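Local coordinates for protein cytokinin riboside 5'-monophosphate phosphoribohydrolase (Streptomyces coelicolor, PDB 5ZI9) that belongs to the LOG-like proteins of the SLOG clan, which share a Rossmann-like fold, and is modelled here as an assembly of six chains, at residues G99-G104 with L124-T129; A103-I108 with L245-A250. All coordinates share one frame; numbering follows the deposited sequence.

Contact 1 of 2, residues G99-G104 with L124-T129. With EDO (1,2-ethanediol), chain M.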
loop_
_atom_site.group_PDB
_atom_site.type_symbol
_atom_site.label_atom_id
_atom_site.label_comp_id
_atom_site.label_asym_id
_atom_site.label_seq_id
_atom_site.Cartn_x
_atom_site.Cartn_y
_atom_site.Cartn_z
ATOM N N GLY B 99 -31.578 9.706 -25.000
ATOM C CA GLY B 99 -32.554 8.886 -24.318
ATOM C C GLY B 99 -32.150 8.603 -22.876
ATOM O O GLY B 99 -32.940 8.820 -21.937
ATOM N N LEU B 100 -30.898 8.175 -22.688
ATOM C CA LEU B 100 -30.412 7.758 -21.345
ATOM C C LEU B 100 -30.312 8.908 -20.376
ATOM O O LEU B 100 -30.648 8.761 -19.201
ATOM C CB LEU B 100 -29.073 7.025 -21.444
ATOM C CG LEU B 100 -29.255 5.747 -22.284
ATOM C CD1 LEU B 100 -27.957 5.273 -22.896
ATOM C CD2 LEU B 100 -29.926 4.635 -21.503
ATOM N N VAL B 101 -29.876 10.061 -20.872
ATOM C CA VAL B 101 -29.787 11.276 -20.040
ATOM C C VAL B 101 -31.174 11.632 -19.495
ATOM O O VAL B 101 -31.352 11.818 -18.288
ATOM C CB VAL B 101 -29.179 12.462 -20.844
ATOM C CG1 VAL B 101 -29.315 13.767 -20.071
ATOM C CG2 VAL B 101 -27.714 12.185 -21.124
ATOM N N GLU B 102 -32.134 11.703 -20.418
ATOM C CA GLU B 102 -33.522 12.003 -20.110
ATOM C C GLU B 102 -34.112 11.028 -19.114
ATOM O O GLU B 102 -34.974 11.417 -18.336
ATOM C CB GLU B 102 -34.371 12.022 -21.394
ATOM C CG GLU B 102 -34.648 13.418 -21.939
ATOM C CD GLU B 102 -34.499 13.525 -23.443
ATOM O OE1 GLU B 102 -34.840 12.553 -24.184
ATOM O OE2 GLU B 102 -34.008 14.598 -23.892
ATOM N N ALA B 103 -33.653 9.774 -19.138
ATOM C CA ALA B 103 -34.056 8.773 -18.130
ATOM C C ALA B 103 -33.356 8.883 -16.769
ATOM O O ALA B 103 -33.646 8.091 -15.880
ATOM C CB ALA B 103 -33.876 7.382 -18.690
ATOM N N GLY B 104 -32.436 9.835 -16.607
ATOM C CA GLY B 104 -31.713 10.021 -15.358
ATOM C C GLY B 104 -30.333 9.375 -15.260
ATOM O O GLY B 104 -29.712 9.416 -14.196
ATOM N N LEU B 124 -24.573 14.944 -24.379
ATOM C CA LEU B 124 -24.307 16.383 -24.259
ATOM C C LEU B 124 -25.464 17.218 -24.783
ATOM O O LEU B 124 -25.874 18.193 -24.138
ATOM C CB LEU B 124 -23.019 16.768 -25.001
ATOM C CG LEU B 124 -21.698 16.550 -24.255
ATOM C CD1 LEU B 124 -20.626 17.394 -24.939
ATOM C CD2 LEU B 124 -21.758 16.844 -22.740
ATOM N N GLU B 125 -25.993 16.829 -25.944
ATOM C CA GLU B 125 -27.213 17.450 -26.483
ATOM C C GLU B 125 -28.316 17.582 -25.438
ATOM O O GLU B 125 -29.016 18.608 -25.417
ATOM C CB GLU B 125 -27.769 16.675 -27.666
ATOM C CG GLU B 125 -26.904 16.757 -28.910
ATOM C CD GLU B 125 -27.570 16.137 -30.144
ATOM O OE1 GLU B 125 -28.807 15.884 -30.078
ATOM O OE2 GLU B 125 -26.868 15.914 -31.183
ATOM N N ALA B 126 -28.448 16.556 -24.582
ATOM C CA ALA B 126 -29.455 16.526 -23.517
ATOM C C ALA B 126 -28.933 17.119 -22.213
ATOM O O ALA B 126 -29.563 16.975 -21.179
ATOM C CB ALA B 126 -29.976 15.106 -23.305
ATOM N N LYS B 127 -27.798 17.814 -22.276
ATOM C CA LYS B 127 -27.197 18.466 -21.115
ATOM C C LYS B 127 -26.980 17.516 -19.924
ATOM O O LYS B 127 -27.202 17.887 -18.784
ATOM C CB LYS B 127 -28.039 19.699 -20.702
ATOM C CG LYS B 127 -28.728 20.475 -21.854
ATOM C CD LYS B 127 -27.957 21.678 -22.395
ATOM C CE LYS B 127 -27.827 21.670 -23.933
ATOM N NZ LYS B 127 -26.625 22.466 -24.378
ATOM N N GLY B 128 -26.542 16.290 -20.191
ATOM C CA GLY B 128 -26.281 15.314 -19.123
ATOM C C GLY B 128 -24.793 15.169 -18.897
ATOM O O GLY B 128 -23.992 15.903 -19.481
ATOM N N THR B 129 -24.423 14.188 -18.083
ATOM C CA THR B 129 -23.011 13.907 -17.823
ATOM C C THR B 129 -22.482 12.824 -18.790
ATOM O O THR B 129 -23.008 11.709 -18.852
ATOM C CB THR B 129 -22.687 13.627 -16.339
ATOM O OG1 THR B 129 -21.983 12.401 -16.231
ATOM C CG2 THR B 129 -23.877 13.547 -15.481
HETATM C C1 EDO M . -27.144 12.150 -16.121
HETATM O O1 EDO M . -26.746 12.547 -17.467
HETATM C C2 EDO M . -27.780 13.281 -15.335
HETATM O O2 EDO M . -26.680 14.064 -14.796
#
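V101 lies over one face of the A126–K127 peptide group: its CG1 methyl stands well off that plane at the carbonyl end, with V101 CG1 3.4 Å from A126 O. The other flat group is the carboxylate of E102; A126 CB lies off its plane beyond the OE2 end, 4.1 Å from E102 OE2, a loose contact. The remaining contacts gather on the two methyls of V101. With CG1 anti to the backbone N (chi1 170°), this branch points into the turn after helix 115-125, where V101 CG1 meets A126 CB at 3.6 Å and G128 CA at 3.5 Å. Because G128 has no side chain, the methyl can settle directly against its backbone. V101 CG2 also lies near G128 CA and looks onto the 1,2-ethanediol, 3.8 Å from EDO O1. EDO O1 in turn accepts a hydrogen bond from T129 N (2.9 Å, 158° at the hydrogen), so the small molecule, probably from the crystallisation liquor, borders both segments. Each helix here ends in a Schellman motif, with G104 and K127 as the residues of positive phi; K127 N returns to L124 O and G104 N to V101 O. What meets, then, is the last turn of one helix and the exit turn of the next. Helices 88-102 and 115-125 are the successive crossover helices of a parallel beta-alpha-beta-alpha-beta run. A126 also touches R98 of helix 88-102, and A103 reaches V243 on helix 239-249.

Contact 2 of 2, residues A103-I108 with L245-A250; sequences AGFAVI and LVSKEA. With EDO (1,2-ethanediol), chain M.
F105 packs against V246, S247 and A250 where the loop into strand 106-109 meets the C-terminal helix 239-249 of a Rossmann-like fold built on a parallel sheet. The apolar contacts centre on the outer end of the aromatic ring. A chi1 of -64° sets F105 CG anti to the carbonyl carbon, on a CB that already points toward the helix, and F105 CE2 comes to 3.8 Å from V246 CG1. The ring and the valine side chain cross obliquely. Four residues on, F105 CZ meets A250 CB at 4.1 Å, again from an oblique direction. V246 and A250 thus border the same end of the ring, and the A250 N to V246 O bond of 2.9 Å ties the two residues together. S247 CA approaches the ring at the edge, near the ring plane, 4.0 Å from F105 CE2. On the sheet, I75 of strand 74-78 touches both F105 and V246, while Q168 of strand 167-172 touches F105 and A250; the last helix therefore lies back over central strands of the sheet.

The polar atom of the contact is S247 OG, hydrogen-bonded to V243 O within its own helix. The same oxygen also rests beside the end of helix 88-102, in van der Waals contact with the methyl of A103: S247 OG to A103 CB is 3.8 Å.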
loop_
_atom_site.group_PDB
_atom_site.type_symbol
_atom_site.label_atom_id
_atom_site.label_comp_id
_atom_site.label_asym_id
_atom_site.label_seq_id
_atom_site.Cartn_x
_atom_site.Cartn_y
_atom_site.Cartn_z
ATOM N N ALA B 103 -33.653 9.774 -19.138
ATOM C CA ALA B 103 -34.056 8.773 -18.130
ATOM C C ALA B 103 -33.356 8.883 -16.769
ATOM O O ALA B 103 -33.646 8.091 -15.880
ATOM C CB ALA B 103 -33.876 7.382 -18.690
ATOM N N GLY B 104 -32.436 9.835 -16.607
ATOM C CA GLY B 104 -31.713 10.021 -15.358
ATOM C C GLY B 104 -30.333 9.375 -15.260
ATOM O O GLY B 104 -29.712 9.416 -14.196
ATOM N N PHE B 105 -29.830 8.810 -16.354
ATOM C CA PHE B 105 -28.521 8.155 -16.333
ATOM C C PHE B 105 -27.389 9.011 -16.864
ATOM O O PHE B 105 -27.577 9.814 -17.784
ATOM C CB PHE B 105 -28.547 6.873 -17.171
ATOM C CG PHE B 105 -29.465 5.820 -16.631
ATOM C CD1 PHE B 105 -29.163 5.164 -15.447
ATOM C CD2 PHE B 105 -30.637 5.492 -17.299
ATOM C CE1 PHE B 105 -30.010 4.189 -14.941
ATOM C CE2 PHE B 105 -31.492 4.530 -16.792
ATOM C CZ PHE B 105 -31.177 3.870 -15.609
ATOM N N ALA B 106 -26.189 8.793 -16.330
ATOM C CA ALA B 106 -24.980 9.272 -17.008
ATOM C C ALA B 106 -24.612 8.341 -18.170
ATOM O O ALA B 106 -24.987 7.176 -18.186
ATOM C CB ALA B 106 -23.843 9.389 -16.021
ATOM N N VAL B 107 -23.883 8.838 -19.145
ATOM C CA VAL B 107 -23.477 7.943 -20.203
ATOM C C VAL B 107 -21.982 7.698 -20.174
ATOM O O VAL B 107 -21.210 8.640 -20.263
ATOM C CB VAL B 107 -23.910 8.467 -21.559
ATOM C CG1 VAL B 107 -23.451 7.522 -22.681
ATOM C CG2 VAL B 107 -25.424 8.614 -21.553
ATOM N N ILE B 108 -21.596 6.423 -20.065
ATOM C CA ILE B 108 -20.186 6.019 -20.045
ATOM C C ILE B 108 -19.820 5.332 -21.341
ATOM O O ILE B 108 -20.508 4.440 -21.759
ATOM C CB ILE B 108 -19.869 5.074 -18.863
ATOM C CG1 ILE B 108 -20.112 5.760 -17.513
ATOM C CG2 ILE B 108 -18.396 4.663 -18.908
ATOM C CD1 ILE B 108 -20.160 4.797 -16.356
ATOM N N LEU B 245 -36.332 -0.348 -21.418
ATOM C CA LEU B 245 -35.845 -1.616 -20.874
ATOM C C LEU B 245 -34.823 -1.412 -19.784
ATOM O O LEU B 245 -34.924 -2.035 -18.728
ATOM C CB LEU B 245 -35.222 -2.485 -21.954
ATOM C CG LEU B 245 -36.251 -3.153 -22.880
ATOM C CD1 LEU B 245 -35.639 -3.567 -24.214
ATOM C CD2 LEU B 245 -36.887 -4.339 -22.172
ATOM N N VAL B 246 -33.867 -0.524 -20.049
ATOM C CA VAL B 246 -32.790 -0.267 -19.128
ATOM C C VAL B 246 -33.304 0.409 -17.857
ATOM O O VAL B 246 -32.881 0.021 -16.772
ATOM C CB VAL B 246 -31.661 0.511 -19.822
ATOM C CG1 VAL B 246 -30.885 1.342 -18.838
ATOM C CG2 VAL B 246 -30.741 -0.454 -20.558
ATOM N N SER B 247 -34.206 1.393 -17.973
ATOM C CA SER B 247 -34.719 2.125 -16.787
ATOM C C SER B 247 -35.626 1.239 -15.945
ATOM O O SER B 247 -35.618 1.340 -14.707
ATOM C CB SER B 247 -35.467 3.411 -17.154
ATOM O OG SER B 247 -35.117 3.841 -18.452
ATOM N N LYS B 248 -36.395 0.376 -16.610
ATOM C CA LYS B 248 -37.198 -0.617 -15.902
ATOM C C LYS B 248 -36.294 -1.527 -15.034
ATOM O O LYS B 248 -36.378 -1.497 -13.805
ATOM C CB LYS B 248 -38.061 -1.427 -16.886
ATOM C CG LYS B 248 -39.414 -1.881 -16.345
ATOM C CD LYS B 248 -39.628 -3.408 -16.293
ATOM C CE LYS B 248 -41.121 -3.743 -16.485
ATOM N NZ LYS B 248 -41.444 -5.195 -16.568
ATOM N N GLU B 249 -35.380 -2.246 -15.682
ATOM C CA GLU B 249 -34.485 -3.228 -15.019
ATOM C C GLU B 249 -33.324 -2.695 -14.098
ATOM O O GLU B 249 -32.983 -3.384 -13.130
ATOM C CB GLU B 249 -33.911 -4.207 -16.070
ATOM C CG GLU B 249 -34.749 -5.449 -16.350
ATOM C CD GLU B 249 -34.558 -6.001 -17.771
ATOM O OE1 GLU B 249 -33.529 -6.672 -18.046
ATOM O OE2 GLU B 249 -35.450 -5.790 -18.627
ATOM N N ALA B 250 -32.713 -1.530 -14.381
ATOM C CA ALA B 250 -31.550 -1.016 -13.580
ATOM C C ALA B 250 -31.947 -0.412 -12.240
ATOM O O ALA B 250 -31.226 -0.540 -11.223
ATOM C CB ALA B 250 -30.772 0.031 -14.365
HETATM C C1 EDO M . -27.144 12.150 -16.121
HETATM O O1 EDO M . -26.746 12.547 -17.467
HETATM C C2 EDO M . -27.780 13.281 -15.335
HETATM O O2 EDO M . -26.680 14.064 -14.796
#

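Contacts 1 and 2 have their centres about 10 Å apart and share A103 and G104, the turn between helix 88-102 and strand 106-109. Along the chain the order is helix 88-102, strand 106-109, helix 115-125 and, much later, helix 239-249. Contact 1 joins the two consecutive crossover helices; contact 2 brings the C-terminal helix to the same turn. They are coupled directly: F105 N probably bonds to L100 O, V107 N probably bonds to T129 O, and L100 packs on V107. Strand 106-109 lies between strands 74-78 and 130-135, so the pair links neighbouring crossover units of the parallel sheet with the chain's last helix.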